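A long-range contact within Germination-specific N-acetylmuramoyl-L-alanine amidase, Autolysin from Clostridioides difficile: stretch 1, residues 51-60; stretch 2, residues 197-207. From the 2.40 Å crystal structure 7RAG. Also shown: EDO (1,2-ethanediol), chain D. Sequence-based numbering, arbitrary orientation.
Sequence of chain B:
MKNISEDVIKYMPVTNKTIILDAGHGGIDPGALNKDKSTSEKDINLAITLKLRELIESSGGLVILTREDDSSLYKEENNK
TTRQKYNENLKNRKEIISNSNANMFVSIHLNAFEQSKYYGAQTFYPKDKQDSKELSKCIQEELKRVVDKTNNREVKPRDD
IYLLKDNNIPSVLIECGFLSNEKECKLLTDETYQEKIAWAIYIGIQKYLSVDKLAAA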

ATOM      1  N   LYS B  51      15.413  -0.436  24.516  1.00 49.35           N
ATOM      2  CA  LYS B  51      14.860   0.163  23.296  1.00 51.21           C
ATOM      3  C   LYS B  51      13.846  -0.770  22.646  1.00 47.14           C
ATOM      4  O   LYS B  51      12.753  -0.338  22.237  1.00 47.21           O
ATOM      5  CB  LYS B  51      15.970   0.500  22.294  1.00 51.33           C
ATOM      6  CG  LYS B  51      17.067   1.420  22.815  1.00 53.55           C
ATOM      7  CD  LYS B  51      16.547   2.773  23.192  1.00 55.86           C
ATOM      8  CE  LYS B  51      17.699   3.740  23.551  1.00 63.21           C
ATOM      9  NZ  LYS B  51      17.214   5.147  23.761  1.00 61.32           N
ATOM     10  N   LEU B  52      14.196  -2.064  22.559  1.00 46.62           N
ATOM     11  CA  LEU B  52      13.342  -3.070  21.919  1.00 45.02           C
ATOM     12  C   LEU B  52      12.060  -3.293  22.718  1.00 46.50           C
ATOM     13  O   LEU B  52      10.979  -3.448  22.146  1.00 47.85           O
ATOM     14  CB  LEU B  52      14.127  -4.378  21.762  1.00 43.17           C
ATOM     15  CG  LEU B  52      13.496  -5.617  21.104  1.00 45.50           C
ATOM     16  CD1 LEU B  52      12.810  -5.243  19.777  1.00 43.14           C
ATOM     17  CD2 LEU B  52      14.550  -6.713  20.877  1.00 41.00           C
ATOM     18  N   ARG B  53      12.169  -3.316  24.045  1.00 46.18           N
ATOM     19  CA  ARG B  53      11.006  -3.341  24.917  1.00 43.69           C
ATOM     20  C   ARG B  53      10.044  -2.201  24.588  1.00 45.45           C
ATOM     21  O   ARG B  53       8.826  -2.399  24.516  1.00 42.32           O
ATOM     22  CB  ARG B  53      11.481  -3.260  26.380  1.00 43.96           C
ATOM     23  CG  ARG B  53      10.388  -3.371  27.418  1.00 43.12           C
ATOM     24  CD  ARG B  53       9.824  -1.996  27.782  1.00 44.43           C
ATOM     25  NE  ARG B  53       9.095  -2.006  29.045  1.00 48.71           N
ATOM     26  CZ  ARG B  53       9.664  -1.845  30.233  1.00 49.50           C
ATOM     27  NH1 ARG B  53      10.979  -1.651  30.302  1.00 50.95           N
ATOM     28  NH2 ARG B  53       8.919  -1.860  31.337  1.00 47.89           N
ATOM     29  N   GLU B  54      10.573  -0.981  24.439  1.00 45.52           N
ATOM     30  CA  GLU B  54       9.685   0.134  24.109  1.00 47.14           C
ATOM     31  C   GLU B  54       9.005  -0.064  22.752  1.00 46.22           C
ATOM     32  O   GLU B  54       7.791   0.156  22.616  1.00 46.26           O
ATOM     33  CB  GLU B  54      10.455   1.451  24.158  1.00 49.95           C
ATOM     34  CG  GLU B  54      10.731   1.871  25.559  1.00 51.29           C
ATOM     35  CD  GLU B  54      11.547   3.141  25.663  1.00 57.78           C
ATOM     36  OE1 GLU B  54      11.987   3.669  24.606  1.00 55.13           O
ATOM     37  OE2 GLU B  54      11.747   3.597  26.822  1.00 59.07           O
ATOM     38  N   LEU B  55       9.764  -0.513  21.744  1.00 45.67           N
ATOM     39  CA  LEU B  55       9.159  -0.776  20.434  1.00 46.02           C
ATOM     40  C   LEU B  55       8.016  -1.778  20.543  1.00 43.70           C
ATOM     41  O   LEU B  55       6.924  -1.557  20.010  1.00 48.37           O
ATOM     42  CB  LEU B  55      10.210  -1.282  19.440  1.00 43.87           C
ATOM     43  CG  LEU B  55      11.175  -0.189  18.969  1.00 46.18           C
ATOM     44  CD1 LEU B  55      12.368  -0.799  18.238  1.00 45.51           C
ATOM     45  CD2 LEU B  55      10.462   0.831  18.104  1.00 47.72           C
ATOM     46  N   ILE B  56       8.246  -2.884  21.238  1.00 41.75           N
ATOM     47  CA  ILE B  56       7.256  -3.952  21.259  1.00 41.06           C
ATOM     48  C   ILE B  56       6.033  -3.542  22.069  1.00 42.65           C
ATOM     49  O   ILE B  56       4.892  -3.773  21.654  1.00 41.36           O
ATOM     50  CB  ILE B  56       7.893  -5.243  21.800  1.00 40.95           C
ATOM     51  CG1 ILE B  56       8.879  -5.828  20.779  1.00 37.12           C
ATOM     52  CG2 ILE B  56       6.806  -6.259  22.242  1.00 36.29           C
ATOM     53  CD1 ILE B  56       9.873  -6.857  21.394  1.00 39.14           C
ATOM     54  N   GLU B  57       6.244  -2.955  23.252  1.00 42.40           N
ATOM     55  CA  GLU B  57       5.114  -2.596  24.091  1.00 41.07           C
ATOM     56  C   GLU B  57       4.273  -1.506  23.445  1.00 44.93           C
ATOM     57  O   GLU B  57       3.041  -1.531  23.554  1.00 46.79           O
ATOM     58  CB  GLU B  57       5.592  -2.161  25.472  1.00 42.69           C
ATOM     59  CG  GLU B  57       6.304  -3.264  26.237  1.00 46.72           C
ATOM     60  CD  GLU B  57       6.383  -3.026  27.740  1.00 49.99           C
ATOM     61  OE1 GLU B  57       6.408  -1.842  28.178  1.00 46.18           O
ATOM     62  OE2 GLU B  57       6.418  -4.047  28.500  1.00 56.74           O
ATOM     63  N   SER B  58       4.907  -0.535  22.771  1.00 44.54           N
ATOM     64  CA  SER B  58       4.109   0.518  22.147  1.00 47.91           C
ATOM     65  C   SER B  58       3.300  -0.005  20.971  1.00 46.39           C
ATOM     66  O   SER B  58       2.377   0.683  20.528  1.00 46.61           O
ATOM     67  CB  SER B  58       4.984   1.703  21.705  1.00 48.62           C
ATOM     68  OG  SER B  58       5.968   1.317  20.765  1.00 47.85           O
ATOM     69  N   SER B  59       3.618  -1.207  20.482  1.00 46.72           N
ATOM     70  CA  SER B  59       2.885  -1.929  19.441  1.00 43.40           C
ATOM     71  C   SER B  59       1.887  -2.942  19.991  1.00 47.29           C
ATOM     72  O   SER B  59       1.415  -3.797  19.234  1.00 53.28           O
ATOM     73  CB  SER B  59       3.856  -2.686  18.545  1.00 45.91           C
ATOM     74  OG  SER B  59       4.582  -1.799  17.736  1.00 61.16           O
ATOM     75  N   GLY B  60       1.601  -2.914  21.285  1.00 43.05           N
ATOM     76  CA  GLY B  60       0.615  -3.815  21.837  1.00 42.22           C
ATOM     77  C   GLY B  60       1.104  -5.186  22.220  1.00 45.59           C
ATOM     78  O   GLY B  60       0.275  -6.049  22.529  1.00 52.03           O
TER
HETATM   79  C1  EDO D 302       5.889   2.410  17.800  1.00 56.31           C
HETATM   80  O1  EDO D 302       4.729   2.292  16.948  1.00 62.75           O
HETATM   81  C2  EDO D 302       6.884   1.356  17.377  1.00 54.50           C
HETATM   82  O2  EDO D 302       6.376   0.814  16.137  1.00 64.08           O
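Stretch 2, residues 197-207: IAWAIYIGIQK

Residues 197-207 are helical throughout, lying within a longer helix, and pack against the helix of residues 51-58. The two run in broadly the same direction, with a crossing angle of -41° and a closest axial approach of 8.8 Å; together the stretches bury 456 Å². The backbones come nearest at Ala198, whose CA lies 4.9 Å from CA of Leu52. Its methyl points toward stretch 1, with Ala198 CB 3.6 Å from Lys51 CB and 3.8 Å from Leu55 CD1. Leu55 CD1 also reaches the backbone, 3.5 Å from Ala198 O. Trp199 starts away from stretch 1, but with chi1 in t its indole comes back, and Trp199 CE3 lies 3.8 Å from Leu55 CD2, which sits at the ring edge.

After Ala200, which faces away, Ile201 turns toward stretch 1 and packs its CG2 3.7 Å from Leu52 CD2. Tyr202 follows as the most extensively covered residue of the contact. Its CB lies 3.8 Å from both Leu52 CD1 and Leu55 CD1, while one face of its ring receives Leu55 CB in a CH-pi contact, 4.0 Å from the ring centroid. The phenol extends along stretch 1 to Ser59, where Tyr202 OH and Ser59 OG form a very short hydrogen bond of 2.4 Å, the one hydrogen bond between the stretches. Tyr202 OH also hydrogen-bonds O2 of the 1,2-ethanediol at 2.9 Å.

Ile203 and Gly204 make no contact with stretch 1. One turn beyond Ile201, Ile205 again points toward it, placing its CD1 4.1 Å from Ile56 CD1. The CA-to-CB bond of Gln206 points sideways to stretch 1, but the end of the side chain comes nearer, and Gln206 NE2 makes a weak hydrogen bond to Tyr202 OH (3.3 Å). Lys207 lies out of reach.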

ATOM      1  N   ILE B 197      19.431  -0.820  15.813  1.00 57.69           N
ATOM      2  CA  ILE B 197      19.445  -2.272  15.998  1.00 55.12           C
ATOM      3  C   ILE B 197      18.122  -2.751  16.579  1.00 54.72           C
ATOM      4  O   ILE B 197      17.553  -3.763  16.144  1.00 52.41           O
ATOM      5  CB  ILE B 197      20.618  -2.683  16.903  1.00 61.87           C
ATOM      6  CG1 ILE B 197      21.934  -2.539  16.152  1.00 58.65           C
ATOM      7  CG2 ILE B 197      20.393  -4.111  17.459  1.00 52.38           C
ATOM      8  CD1 ILE B 197      23.122  -2.669  17.032  1.00 62.35           C
ATOM      9  N   ALA B 198      17.625  -2.045  17.596  1.00 56.46           N
ATOM     10  CA  ALA B 198      16.342  -2.429  18.162  1.00 53.20           C
ATOM     11  C   ALA B 198      15.260  -2.395  17.093  1.00 50.06           C
ATOM     12  O   ALA B 198      14.441  -3.310  17.003  1.00 43.83           O
ATOM     13  CB  ALA B 198      15.986  -1.522  19.337  1.00 49.27           C
ATOM     14  N   TRP B 199      15.265  -1.356  16.258  1.00 50.32           N
ATOM     15  CA  TRP B 199      14.323  -1.267  15.152  1.00 49.71           C
ATOM     16  C   TRP B 199      14.438  -2.469  14.217  1.00 53.18           C
ATOM     17  O   TRP B 199      13.422  -3.063  13.823  1.00 49.25           O
ATOM     18  CB  TRP B 199      14.559   0.024  14.379  1.00 50.90           C
ATOM     19  CG  TRP B 199      13.641   0.141  13.254  1.00 54.62           C
ATOM     20  CD1 TRP B 199      13.922  -0.079  11.938  1.00 53.54           C
ATOM     21  CD2 TRP B 199      12.247   0.444  13.326  1.00 53.05           C
ATOM     22  NE1 TRP B 199      12.792   0.089  11.188  1.00 57.85           N
ATOM     23  CE2 TRP B 199      11.748   0.411  12.017  1.00 53.08           C
ATOM     24  CE3 TRP B 199      11.375   0.754  14.375  1.00 51.38           C
ATOM     25  CZ2 TRP B 199      10.417   0.672  11.725  1.00 53.24           C
ATOM     26  CZ3 TRP B 199      10.058   1.016  14.086  1.00 49.38           C
ATOM     27  CH2 TRP B 199       9.589   0.973  12.773  1.00 55.44           C
ATOM     28  N   ALA B 200      15.664  -2.855  13.858  1.00 50.12           N
ATOM     29  CA  ALA B 200      15.825  -4.011  12.977  1.00 54.05           C
ATOM     30  C   ALA B 200      15.247  -5.277  13.618  1.00 53.98           C
ATOM     31  O   ALA B 200      14.518  -6.041  12.970  1.00 49.23           O
ATOM     32  CB  ALA B 200      17.295  -4.201  12.616  1.00 50.98           C
ATOM     33  N   ILE B 201      15.542  -5.502  14.903  1.00 51.26           N
ATOM     34  CA  ILE B 201      15.045  -6.708  15.564  1.00 49.55           C
ATOM     35  C   ILE B 201      13.525  -6.683  15.641  1.00 51.78           C
ATOM     36  O   ILE B 201      12.849  -7.705  15.418  1.00 53.03           O
ATOM     37  CB  ILE B 201      15.663  -6.874  16.962  1.00 44.39           C
ATOM     38  CG1 ILE B 201      17.191  -6.758  16.895  1.00 48.68           C
ATOM     39  CG2 ILE B 201      15.217  -8.227  17.538  1.00 44.68           C
ATOM     40  CD1 ILE B 201      17.901  -6.947  18.233  1.00 46.95           C
ATOM     41  N   TYR B 202      12.965  -5.522  15.971  1.00 48.10           N
ATOM     42  CA  TYR B 202      11.522  -5.380  16.089  1.00 49.67           C
ATOM     43  C   TYR B 202      10.841  -5.662  14.760  1.00 53.13           C
ATOM     44  O   TYR B 202       9.833  -6.384  14.707  1.00 52.40           O
ATOM     45  CB  TYR B 202      11.208  -3.973  16.598  1.00 46.51           C
ATOM     46  CG  TYR B 202       9.805  -3.471  16.376  1.00 48.35           C
ATOM     47  CD1 TYR B 202       8.725  -3.987  17.095  1.00 45.01           C
ATOM     48  CD2 TYR B 202       9.562  -2.443  15.469  1.00 52.03           C
ATOM     49  CE1 TYR B 202       7.439  -3.504  16.899  1.00 44.38           C
ATOM     50  CE2 TYR B 202       8.287  -1.959  15.254  1.00 50.86           C
ATOM     51  CZ  TYR B 202       7.230  -2.491  15.975  1.00 53.20           C
ATOM     52  OH  TYR B 202       5.972  -1.992  15.758  1.00 54.33           O
ATOM     53  N   ILE B 203      11.401  -5.139  13.667  1.00 51.21           N
ATOM     54  CA  ILE B 203      10.823  -5.411  12.357  1.00 51.30           C
ATOM     55  C   ILE B 203      10.947  -6.892  12.022  1.00 51.79           C
ATOM     56  O   ILE B 203      10.021  -7.490  11.470  1.00 50.05           O
ATOM     57  CB  ILE B 203      11.462  -4.508  11.286  1.00 53.58           C
ATOM     58  CG1 ILE B 203      10.984  -3.065  11.480  1.00 54.15           C
ATOM     59  CG2 ILE B 203      11.090  -4.959   9.894  1.00 56.63           C
ATOM     60  CD1 ILE B 203       9.472  -2.948  11.568  1.00 51.95           C
ATOM     61  N   GLY B 204      12.079  -7.516  12.355  1.00 48.79           N
ATOM     62  CA  GLY B 204      12.214  -8.936  12.074  1.00 54.56           C
ATOM     63  C   GLY B 204      11.155  -9.762  12.779  1.00 54.00           C
ATOM     64  O   GLY B 204      10.500 -10.611  12.170  1.00 54.98           O
ATOM     65  N   ILE B 205      10.961  -9.493  14.073  1.00 53.27           N
ATOM     66  CA  ILE B 205       9.893 -10.121  14.845  1.00 52.19           C
ATOM     67  C   ILE B 205       8.550  -9.905  14.160  1.00 50.08           C
ATOM     68  O   ILE B 205       7.762 -10.836  13.994  1.00 52.50           O
ATOM     69  CB  ILE B 205       9.882  -9.563  16.285  1.00 52.26           C
ATOM     70  CG1 ILE B 205      11.142  -9.957  17.054  1.00 51.31           C
ATOM     71  CG2 ILE B 205       8.651 -10.026  17.064  1.00 48.14           C
ATOM     72  CD1 ILE B 205      11.220  -9.300  18.412  1.00 44.59           C
ATOM     73  N   GLN B 206       8.271  -8.670  13.755  1.00 54.04           N
ATOM     74  CA  GLN B 206       6.958  -8.363  13.184  1.00 56.70           C
ATOM     75  C   GLN B 206       6.719  -9.100  11.869  1.00 57.90           C
ATOM     76  O   GLN B 206       5.610  -9.579  11.618  1.00 61.79           O
ATOM     77  CB  GLN B 206       6.808  -6.858  12.994  1.00 52.75           C
ATOM     78  CG  GLN B 206       6.732  -6.080  14.311  1.00 50.68           C
ATOM     79  CD  GLN B 206       5.379  -6.187  14.990  1.00 51.51           C
ATOM     80  OE1 GLN B 206       4.827  -7.273  15.140  1.00 62.09           O
ATOM     81  NE2 GLN B 206       4.823  -5.042  15.392  1.00 64.59           N
ATOM     82  N   LYS B 207       7.737  -9.202  11.016  1.00 56.02           N
ATOM     83  CA  LYS B 207       7.585  -9.963   9.779  1.00 59.59           C
ATOM     84  C   LYS B 207       7.339 -11.439  10.082  1.00 62.82           C
ATOM     85  O   LYS B 207       6.390 -12.059   9.552  1.00 66.45           O
ATOM     86  CB  LYS B 207       8.819  -9.779   8.892  1.00 58.07           C
ATOM     87  CG  LYS B 207       8.935  -8.396   8.246  1.00 59.69           C
ATOM     88  CD  LYS B 207      10.141  -8.336   7.296  1.00 67.19           C
ATOM     89  CE  LYS B 207      10.401  -6.900   6.789  1.00 70.51           C
ATOM     90  NZ  LYS B 207       9.390  -6.393   5.819  1.00 77.37           N
TER